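Local coordinates for type VI secretion system component (Escherichia coli O6, PDB 2P5Z), which is a component of the type VI secretion system and, resembling phage T4 tail proteins gp27 and gp5, probably forms part of its cell-puncturing device, at residues A[30-35]-A[354-359]; A[48-53]-A[101-106]; A[59-64]-A[89-94]. All blocks are in the same frame, centred on the assembly; numbering follows the deposited sequence.

Contact 1 of 3, residues A[30-35]-A[354-359]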
loop_
_atom_site.group_PDB
_atom_site.type_symbol
_atom_site.label_atom_id
_atom_site.label_comp_id
_atom_site.label_asym_id
_atom_site.label_seq_id
_atom_site.Cartn_x
_atom_site.Cartn_y
_atom_site.Cartn_z
ATOM N N VAL A 30 12.508 28.007 20.167
ATOM C CA VAL A 30 12.454 26.594 19.818
ATOM C C VAL A 30 12.266 25.693 21.030
ATOM O O VAL A 30 13.104 25.654 21.927
ATOM C CB VAL A 30 13.705 26.157 19.010
ATOM C CG1 VAL A 30 13.667 24.666 18.705
ATOM C CG2 VAL A 30 13.813 26.957 17.719
ATOM N N LEU A 31 11.141 24.983 21.042
ATOM C CA LEU A 31 10.808 24.028 22.085
ATOM C C LEU A 31 11.463 22.695 21.797
ATOM O O LEU A 31 12.435 22.322 22.442
ATOM C CB LEU A 31 9.305 23.862 22.154
ATOM C CG LEU A 31 8.730 23.037 23.298
ATOM C CD1 LEU A 31 9.200 23.590 24.617
ATOM C CD2 LEU A 31 7.223 23.063 23.229
ATOM N N THR A 32 10.932 21.978 20.811
ATOM C CA THR A 32 11.532 20.710 20.377
ATOM C C THR A 32 11.544 20.570 18.848
ATOM O O THR A 32 10.782 21.241 18.149
ATOM C CB THR A 32 10.818 19.494 21.037
ATOM O OG1 THR A 32 11.547 18.293 20.756
ATOM C CG2 THR A 32 9.384 19.363 20.569
ATOM N N PHE A 33 12.415 19.707 18.332
ATOM C CA PHE A 33 12.388 19.405 16.914
ATOM C C PHE A 33 12.721 17.965 16.536
ATOM O O PHE A 33 13.436 17.262 17.248
ATOM C CB PHE A 33 13.264 20.379 16.116
ATOM C CG PHE A 33 14.716 20.019 16.094
ATOM C CD1 PHE A 33 15.595 20.597 16.987
ATOM C CD2 PHE A 33 15.216 19.125 15.181
ATOM C CE1 PHE A 33 16.946 20.287 16.958
ATOM C CE2 PHE A 33 16.556 18.808 15.172
ATOM C CZ PHE A 33 17.423 19.379 16.057
ATOM N N GLU A 34 12.234 17.573 15.363
ATOM C CA GLU A 34 12.568 16.304 14.750
ATOM C C GLU A 34 12.863 16.559 13.275
ATOM O O GLU A 34 12.063 17.191 12.583
ATOM C CB GLU A 34 11.402 15.343 14.912
ATOM C CG GLU A 34 11.799 13.887 14.868
ATOM C CD GLU A 34 11.043 13.067 15.899
ATOM O OE1 GLU A 34 10.045 13.584 16.461
ATOM O OE2 GLU A 34 11.451 11.909 16.150
ATOM N N GLY A 35 14.029 16.100 12.819
ATOM C CA GLY A 35 14.478 16.281 11.440
ATOM C C GLY A 35 14.853 14.982 10.722
ATOM O O GLY A 35 15.256 14.013 11.355
ATOM N N ARG A 354 14.642 21.560 24.588
ATOM C CA ARG A 354 15.245 22.419 25.607
ATOM C C ARG A 354 15.798 21.636 26.816
ATOM O O ARG A 354 16.786 22.045 27.416
ATOM C CB ARG A 354 14.237 23.465 26.068
ATOM C CG ARG A 354 14.064 24.633 25.110
ATOM C CD ARG A 354 13.042 25.606 25.661
ATOM N NE ARG A 354 12.295 26.281 24.604
ATOM C CZ ARG A 354 11.135 26.894 24.800
ATOM N NH1 ARG A 354 10.597 26.909 26.013
ATOM N NH2 ARG A 354 10.509 27.489 23.798
ATOM N N ASP A 355 15.172 20.501 27.138
ATOM C CA ASP A 355 15.636 19.616 28.200
ATOM C C ASP A 355 16.338 18.342 27.729
ATOM O O ASP A 355 16.355 17.357 28.463
ATOM C CB ASP A 355 14.457 19.210 29.089
ATOM C CG ASP A 355 13.382 18.446 28.331
ATOM O OD1 ASP A 355 13.190 18.721 27.133
ATOM O OD2 ASP A 355 12.718 17.575 28.936
ATOM N N ARG A 356 16.911 18.329 26.528
ATOM C CA ARG A 356 17.495 17.077 26.012
ATOM C C ARG A 356 18.714 17.277 25.131
ATOM O O ARG A 356 19.740 16.621 25.303
ATOM C CB ARG A 356 16.452 16.252 25.254
ATOM C CG ARG A 356 16.700 14.757 25.326
ATOM C CD ARG A 356 15.783 13.934 24.408
ATOM N NE ARG A 356 14.562 14.624 23.961
ATOM C CZ ARG A 356 14.294 14.944 22.694
ATOM N NH1 ARG A 356 15.160 14.658 21.733
ATOM N NH2 ARG A 356 13.161 15.565 22.388
ATOM N N SER A 357 18.570 18.174 24.174
ATOM C CA SER A 357 19.604 18.490 23.183
ATOM C C SER A 357 20.112 17.359 22.265
ATOM O O SER A 357 19.643 16.215 22.303
ATOM C CB SER A 357 20.745 19.344 23.758
ATOM O OG SER A 357 21.049 20.408 22.858
ATOM N N TYR A 358 21.107 17.720 21.464
ATOM C CA TYR A 358 21.270 17.169 20.135
ATOM C C TYR A 358 21.822 15.763 20.023
ATOM O O TYR A 358 22.917 15.457 20.495
ATOM C CB TYR A 358 22.069 18.147 19.283
ATOM C CG TYR A 358 22.186 17.786 17.823
ATOM C CD1 TYR A 358 23.392 17.324 17.308
ATOM C CD2 TYR A 358 21.111 17.936 16.953
ATOM C CE1 TYR A 358 23.526 17.016 15.978
ATOM C CE2 TYR A 358 21.237 17.623 15.613
ATOM C CZ TYR A 358 22.451 17.164 15.135
ATOM O OH TYR A 358 22.619 16.847 13.810
ATOM N N GLU A 359 21.046 14.920 19.352
ATOM C CA GLU A 359 21.411 13.539 19.097
ATOM C C GLU A 359 20.908 13.164 17.709
ATOM O O GLU A 359 19.815 13.580 17.311
ATOM C CB GLU A 359 20.757 12.645 20.153
ATOM C CG GLU A 359 21.223 11.203 20.141
ATOM C CD GLU A 359 20.900 10.484 21.429
ATOM O OE1 GLU A 359 20.933 9.236 21.429
ATOM O OE2 GLU A 359 20.617 11.166 22.441
#
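R354 meets the backbone of V30 and L31 with two N-H groups. Its side-chain NE donates to V30 O at 2.9 Å, and that oxygen lies at the guanidinium edge, in plane, although NE itself stands above the carbonyl plane of V30. The backbone N of R354 reaches L31 O at 3.2 Å, the N-H...O angle bent to 137°. L31 then covers one face of the same guanidinium: its CD1 sits over the centre, 3.8 Å from R354 CZ, and the two side chains cross at about a right angle. CG of R354 lies anti to its carbonyl carbon (chi1 -78°), close to V30 O. F33 CZ and Y358 CD2 meet at 4.1 Å, each at the edge of the other ring, near its plane.

Two residues outside the segments complete the grip: NH2 makes a salt bridge with D29 and a hydrogen bond to T50 OG1. Farther out, T32 OG1 bonds A352 O, and L31 and T32 both face Q48, a classic beta bulge in strand 29-38. With one backbone carbonyl, a hydroxyl and a carboxylate around it, the guanidinium is probably held as a cation that ties the loop after strand 343-353 to this bulged strand.

Contact 2 of 3, residues A[48-53]-A[101-106]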
loop_
_atom_site.group_PDB
_atom_site.type_symbol
_atom_site.label_atom_id
_atom_site.label_comp_id
_atom_site.label_asym_id
_atom_site.label_seq_id
_atom_site.Cartn_x
_atom_site.Cartn_y
_atom_site.Cartn_z
ATOM N N GLN A 48 9.040 22.523 16.666
ATOM C CA GLN A 48 8.101 23.144 17.602
ATOM C C GLN A 48 8.727 24.353 18.249
ATOM O O GLN A 48 9.936 24.395 18.496
ATOM C CB GLN A 48 7.635 22.180 18.678
ATOM C CG GLN A 48 6.634 21.181 18.191
ATOM C CD GLN A 48 5.991 20.409 19.319
ATOM O OE1 GLN A 48 5.994 20.848 20.467
ATOM N NE2 GLN A 48 5.420 19.257 18.995
ATOM N N PHE A 49 7.896 25.347 18.500
ATOM C CA PHE A 49 8.355 26.541 19.169
ATOM C C PHE A 49 7.284 27.187 20.035
ATOM O O PHE A 49 6.081 26.936 19.862
ATOM C CB PHE A 49 8.991 27.543 18.183
ATOM C CG PHE A 49 8.031 28.183 17.201
ATOM C CD1 PHE A 49 7.443 29.417 17.480
ATOM C CD2 PHE A 49 7.794 27.592 15.951
ATOM C CE1 PHE A 49 6.591 30.040 16.552
ATOM C CE2 PHE A 49 6.944 28.201 15.024
ATOM C CZ PHE A 49 6.348 29.439 15.321
ATOM N N THR A 50 7.723 28.016 20.976
ATOM C CA THR A 50 6.770 28.800 21.752
ATOM C C THR A 50 6.931 30.247 21.392
ATOM O O THR A 50 7.995 30.659 20.907
ATOM C CB THR A 50 6.915 28.605 23.271
ATOM O OG1 THR A 50 8.297 28.751 23.644
ATOM C CG2 THR A 50 6.433 27.215 23.659
ATOM N N SER A 51 5.852 30.998 21.593
ATOM C CA SER A 51 5.829 32.423 21.296
ATOM C C SER A 51 4.870 33.172 22.237
ATOM O O SER A 51 3.858 32.621 22.685
ATOM C CB SER A 51 5.408 32.653 19.850
ATOM O OG SER A 51 5.355 34.041 19.549
ATOM N N SER A 52 5.186 34.437 22.506
ATOM C CA SER A 52 4.312 35.328 23.286
ATOM C C SER A 52 3.050 35.668 22.502
ATOM O O SER A 52 2.008 35.978 23.074
ATOM C CB SER A 52 5.048 36.621 23.624
ATOM O OG SER A 52 6.446 36.391 23.656
ATOM N N ASP A 53 3.164 35.620 21.182
ATOM C CA ASP A 53 2.022 35.825 20.303
ATOM C C ASP A 53 1.113 34.574 20.318
ATOM O O ASP A 53 1.490 33.495 19.860
ATOM C CB ASP A 53 2.556 36.127 18.915
ATOM C CG ASP A 53 1.491 36.542 17.945
ATOM O OD1 ASP A 53 0.278 36.299 18.186
ATOM O OD2 ASP A 53 1.892 37.112 16.905
ATOM N N GLN A 101 -1.594 30.703 29.482
ATOM C CA GLN A 101 -1.935 32.041 29.943
ATOM C C GLN A 101 -1.047 33.062 29.242
ATOM O O GLN A 101 -1.509 34.129 28.864
ATOM C CB GLN A 101 -1.739 32.127 31.467
ATOM C CG GLN A 101 -2.196 33.438 32.119
ATOM C CD GLN A 101 -3.709 33.588 32.157
ATOM O OE1 GLN A 101 -4.435 32.601 32.250
ATOM N NE2 GLN A 101 -4.188 34.825 32.089
ATOM N N ASP A 102 0.220 32.716 29.033
ATOM C CA ASP A 102 1.180 33.687 28.522
ATOM C C ASP A 102 1.867 33.333 27.205
ATOM O O ASP A 102 2.551 34.177 26.602
ATOM C CB ASP A 102 2.195 34.029 29.612
ATOM C CG ASP A 102 1.550 34.783 30.743
ATOM O OD1 ASP A 102 1.048 35.904 30.467
ATOM O OD2 ASP A 102 1.480 34.228 31.876
ATOM N N GLU A 103 1.667 32.106 26.743
ATOM C CA GLU A 103 2.276 31.711 25.492
ATOM C C GLU A 103 1.425 30.759 24.649
ATOM O O GLU A 103 0.359 30.310 25.065
ATOM C CB GLU A 103 3.674 31.139 25.740
ATOM C CG GLU A 103 3.750 30.169 26.893
ATOM C CD GLU A 103 5.024 29.349 26.857
ATOM O OE1 GLU A 103 6.050 29.872 26.351
ATOM O OE2 GLU A 103 4.997 28.181 27.328
ATOM N N ALA A 104 1.894 30.494 23.439
ATOM C CA ALA A 104 1.283 29.482 22.605
ATOM C C ALA A 104 2.366 28.615 22.020
ATOM O O ALA A 104 3.501 29.057 21.877
ATOM C CB ALA A 104 0.447 30.106 21.518
ATOM N N ARG A 105 2.014 27.369 21.717
ATOM C CA ARG A 105 2.949 26.396 21.156
ATOM C C ARG A 105 2.605 26.234 19.677
ATOM O O ARG A 105 1.433 26.189 19.313
ATOM C CB ARG A 105 2.792 25.079 21.909
ATOM C CG ARG A 105 3.789 23.992 21.612
ATOM C CD ARG A 105 3.595 22.907 22.645
ATOM N NE ARG A 105 3.450 21.566 22.072
ATOM C CZ ARG A 105 2.356 20.807 22.181
ATOM N NH1 ARG A 105 1.290 21.241 22.842
ATOM N NH2 ARG A 105 2.333 19.600 21.623
ATOM N N TYR A 106 3.624 26.178 18.827
ATOM C CA TYR A 106 3.410 26.114 17.386
ATOM C C TYR A 106 4.306 25.077 16.766
ATOM O O TYR A 106 5.333 24.726 17.346
ATOM C CB TYR A 106 3.699 27.455 16.697
ATOM C CG TYR A 106 2.797 28.577 17.139
ATOM C CD1 TYR A 106 3.201 29.471 18.134
ATOM C CD2 TYR A 106 1.537 28.745 16.571
ATOM C CE1 TYR A 106 2.374 30.501 18.550
ATOM C CE2 TYR A 106 0.700 29.770 16.979
ATOM C CZ TYR A 106 1.122 30.647 17.975
ATOM O OH TYR A 106 0.290 31.678 18.386
HETATM O O HOH W 1 3.725 17.168 20.550
#
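Y106 lays its CB over one face of the F49 ring, offset toward the rim, with F49 CZ 3.6 Å from Y106 CB. This is a CH-pi contact; the two rings themselves are slid apart with planes 30° from parallel, so they barely overlap. The tyrosine runs on past S51, whose CB lies 3.9 Å from Y106 CE1, and its hydroxyl donates to D53 O at 2.6 Å, that oxygen lying at the ring edge. The same hydroxyl is also bonded to the backbone N of I56, so it joins strand 104-111 to the chain just after strand 44-51. At the end of the latter strand, S51 OG accepts from D53 N in an ST turn and is bonded to P27 O as well.

Between the strands the pairing is regular antiparallel: F49 with Y106 and S51 with A104 are hydrogen-bonded pairs, and T50 with R105 is the non-hydrogen-bonded pair between them. Y106 N meets F49 O at 2.8 Å.

Away from the aromatic pair, Q48 OE1 takes the N-H of R105 NE at 3.1 Å, nearly straight at 167° and in the guanidinium plane, although NE stands above the plane of the amide carbonyl. The amide is turned 50° from the guanidinium; its NE2 binds E107 and a water that R105 NH2 touches more weakly. R105 NH1 goes to S98.

Strands 85-99 and 104-111 follow each other as an antiparallel hairpin, in the region related to phage tail baseplate proteins, and strand 29-38 pairs with 44-51 on its other side. H96 of strand 85-99 meets the Y106 ring, A104 packs on H96 and S99, and F49 packs on V28 and I56.

Contact 3 of 3, residues A[59-64]-A[89-94]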
loop_
_atom_site.group_PDB
_atom_site.type_symbol
_atom_site.label_atom_id
_atom_site.label_comp_id
_atom_site.label_asym_id
_atom_site.label_seq_id
_atom_site.Cartn_x
_atom_site.Cartn_y
_atom_site.Cartn_z
ATOM N N GLU A 59 -1.006 32.595 7.297
ATOM C CA GLU A 59 -0.574 33.452 6.180
ATOM C C GLU A 59 0.743 34.196 6.429
ATOM O O GLU A 59 1.467 34.507 5.482
ATOM C CB GLU A 59 -1.681 34.430 5.750
ATOM C CG GLU A 59 -2.583 34.931 6.881
ATOM C CD GLU A 59 -3.779 34.021 7.117
ATOM O OE1 GLU A 59 -3.912 33.473 8.232
ATOM O OE2 GLU A 59 -4.573 33.829 6.170
ATOM N N SER A 60 1.082 34.428 7.698
ATOM C CA SER A 60 2.362 35.061 8.057
ATOM C C SER A 60 3.534 34.103 7.929
ATOM O O SER A 60 4.684 34.509 8.058
ATOM C CB SER A 60 2.337 35.569 9.500
ATOM O OG SER A 60 1.064 36.078 9.831
ATOM N N VAL A 61 3.249 32.828 7.701
ATOM C CA VAL A 61 4.264 31.809 7.898
ATOM C C VAL A 61 4.394 30.873 6.689
ATOM O O VAL A 61 5.511 30.613 6.238
ATOM C CB VAL A 61 4.037 31.103 9.285
ATOM C CG1 VAL A 61 4.342 29.654 9.271
ATOM C CG2 VAL A 61 4.872 31.771 10.345
ATOM N N LEU A 62 3.264 30.410 6.150
ATOM C CA LEU A 62 3.251 29.487 4.999
ATOM C C LEU A 62 3.857 30.102 3.760
ATOM O O LEU A 62 3.568 31.242 3.430
ATOM C CB LEU A 62 1.833 29.040 4.668
ATOM C CG LEU A 62 1.197 28.100 5.690
ATOM C CD1 LEU A 62 -0.290 27.874 5.350
ATOM C CD2 LEU A 62 2.006 26.789 5.780
ATOM N N MET A 63 4.724 29.333 3.111
ATOM C CA MET A 63 5.489 29.741 1.934
ATOM C C MET A 63 6.609 30.775 2.183
ATOM O O MET A 63 7.417 31.030 1.291
ATOM C CB MET A 63 4.579 30.051 0.721
ATOM C CG MET A 63 3.816 28.790 0.178
ATOM S SD MET A 63 4.945 27.517 -0.506
ATOM C CE MET A 63 5.508 28.365 -1.973
ATOM N N GLN A 64 6.716 31.306 3.401
ATOM C CA GLN A 64 7.903 32.101 3.800
ATOM C C GLN A 64 9.203 31.314 3.916
ATOM O O GLN A 64 9.186 30.124 4.193
ATOM C CB GLN A 64 7.662 32.807 5.133
ATOM C CG GLN A 64 6.541 33.832 5.108
ATOM C CD GLN A 64 6.808 34.905 4.089
ATOM O OE1 GLN A 64 7.953 35.321 3.882
ATOM N NE2 GLN A 64 5.773 35.336 3.422
ATOM N N GLY A 89 15.359 26.777 3.650
ATOM C CA GLY A 89 14.217 26.245 2.985
ATOM C C GLY A 89 12.979 27.091 3.129
ATOM O O GLY A 89 13.078 28.275 3.448
ATOM N N VAL A 90 11.817 26.475 2.870
ATOM C CA VAL A 90 10.518 27.130 2.974
ATOM C C VAL A 90 9.658 26.428 4.003
ATOM O O VAL A 90 9.821 25.235 4.286
ATOM C CB VAL A 90 9.661 27.054 1.653
ATOM C CG1 VAL A 90 9.625 28.369 0.941
ATOM C CG2 VAL A 90 10.133 25.944 0.760
ATOM N N ILE A 91 8.689 27.176 4.496
ATOM C CA ILE A 91 7.758 26.684 5.457
ATOM C C ILE A 91 6.563 26.133 4.718
ATOM O O ILE A 91 5.837 26.862 4.031
ATOM C CB ILE A 91 7.336 27.803 6.433
ATOM C CG1 ILE A 91 8.551 28.294 7.223
ATOM C CG2 ILE A 91 6.245 27.325 7.370
ATOM C CD1 ILE A 91 9.372 27.186 7.863
ATOM N N THR A 92 6.365 24.835 4.890
ATOM C CA THR A 92 5.371 24.058 4.161
ATOM C C THR A 92 4.088 23.863 4.963
ATOM O O THR A 92 2.998 23.784 4.411
ATOM C CB THR A 92 6.001 22.717 3.827
ATOM O OG1 THR A 92 6.735 22.865 2.609
ATOM C CG2 THR A 92 4.978 21.613 3.702
ATOM N N GLY A 93 4.221 23.806 6.283
ATOM C CA GLY A 93 3.098 23.476 7.140
ATOM C C GLY A 93 3.145 24.291 8.407
ATOM O O GLY A 93 4.212 24.683 8.874
ATOM N N PHE A 94 1.985 24.540 8.980
ATOM C CA PHE A 94 1.936 25.342 10.159
ATOM C C PHE A 94 0.864 24.781 11.047
ATOM O O PHE A 94 -0.245 24.482 10.585
ATOM C CB PHE A 94 1.638 26.802 9.802
ATOM C CG PHE A 94 1.252 27.649 10.976
ATOM C CD1 PHE A 94 2.207 28.053 11.902
ATOM C CD2 PHE A 94 -0.068 28.048 11.156
ATOM C CE1 PHE A 94 1.854 28.829 12.983
ATOM C CE2 PHE A 94 -0.435 28.842 12.237
ATOM C CZ PHE A 94 0.532 29.235 13.147
#
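I91 is gripped by two backbone hydrogen bonds from the loop: M63 N donates to I91 O at 2.9 Å, with M63 N lying in the carbonyl plane of I91, and I91 N donates to Q64 O at 3.0 Å. Q64 O also takes a CA-H...O contact from V90. Both bonds fall where residues 61-64 fold into a type II beta turn, closed by Q64 N to V61 O; M63 takes the positive phi (71°) expected of its third position. The turn thus delivers the chain into strand 65-70, the antiparallel partner of strand 85-99, within the phage-tail-related part of the protein.

Apolar packing lies beside these bonds. V61 CG1 fits between two side chains, 3.6 Å from I91 CG2 and 3.7 Å from F94 CD1, its side chain crossing that of F94 at about a right angle. F94, its CG anti to the backbone N (chi1 166°), brings CG within 4.1 Å of V61 CG1. L62 CD2 rests on the backbone, 3.4 Å from T92 O, and meets F94 CB at 4.0 Å. V108 backs both V61 and I91.

Across the subunit boundary, F94 pairs in an antiparallel ladder with a strand of a neighbouring subunit, whose Y237 packs on L62 and F94 and whose V239 packs on M63.

Overall arrangement
From the N terminus the chain enters strand 29-38, turns back along strand 44-51, passes the loop 59-64 and runs back and forth through strands 65-70, 85-99 and 104-111. Contact 3 closes the shortest loop, from 64 to 89; contact 2 encloses it by joining 48-53 to 101-106; and contact 1 encloses both when the loop after strand 343-353 returns to 30-35. None cross. Contacts 1 and 2 touch through the neighbouring strands 29-38 and 44-51, where T32 O lies 2.6 Å from Q48 N. Contacts 2 and 3 meet at Y106 and F94, on adjacent strands. Contacts 1 and 3 stay about 11 Å apart at their nearest atoms.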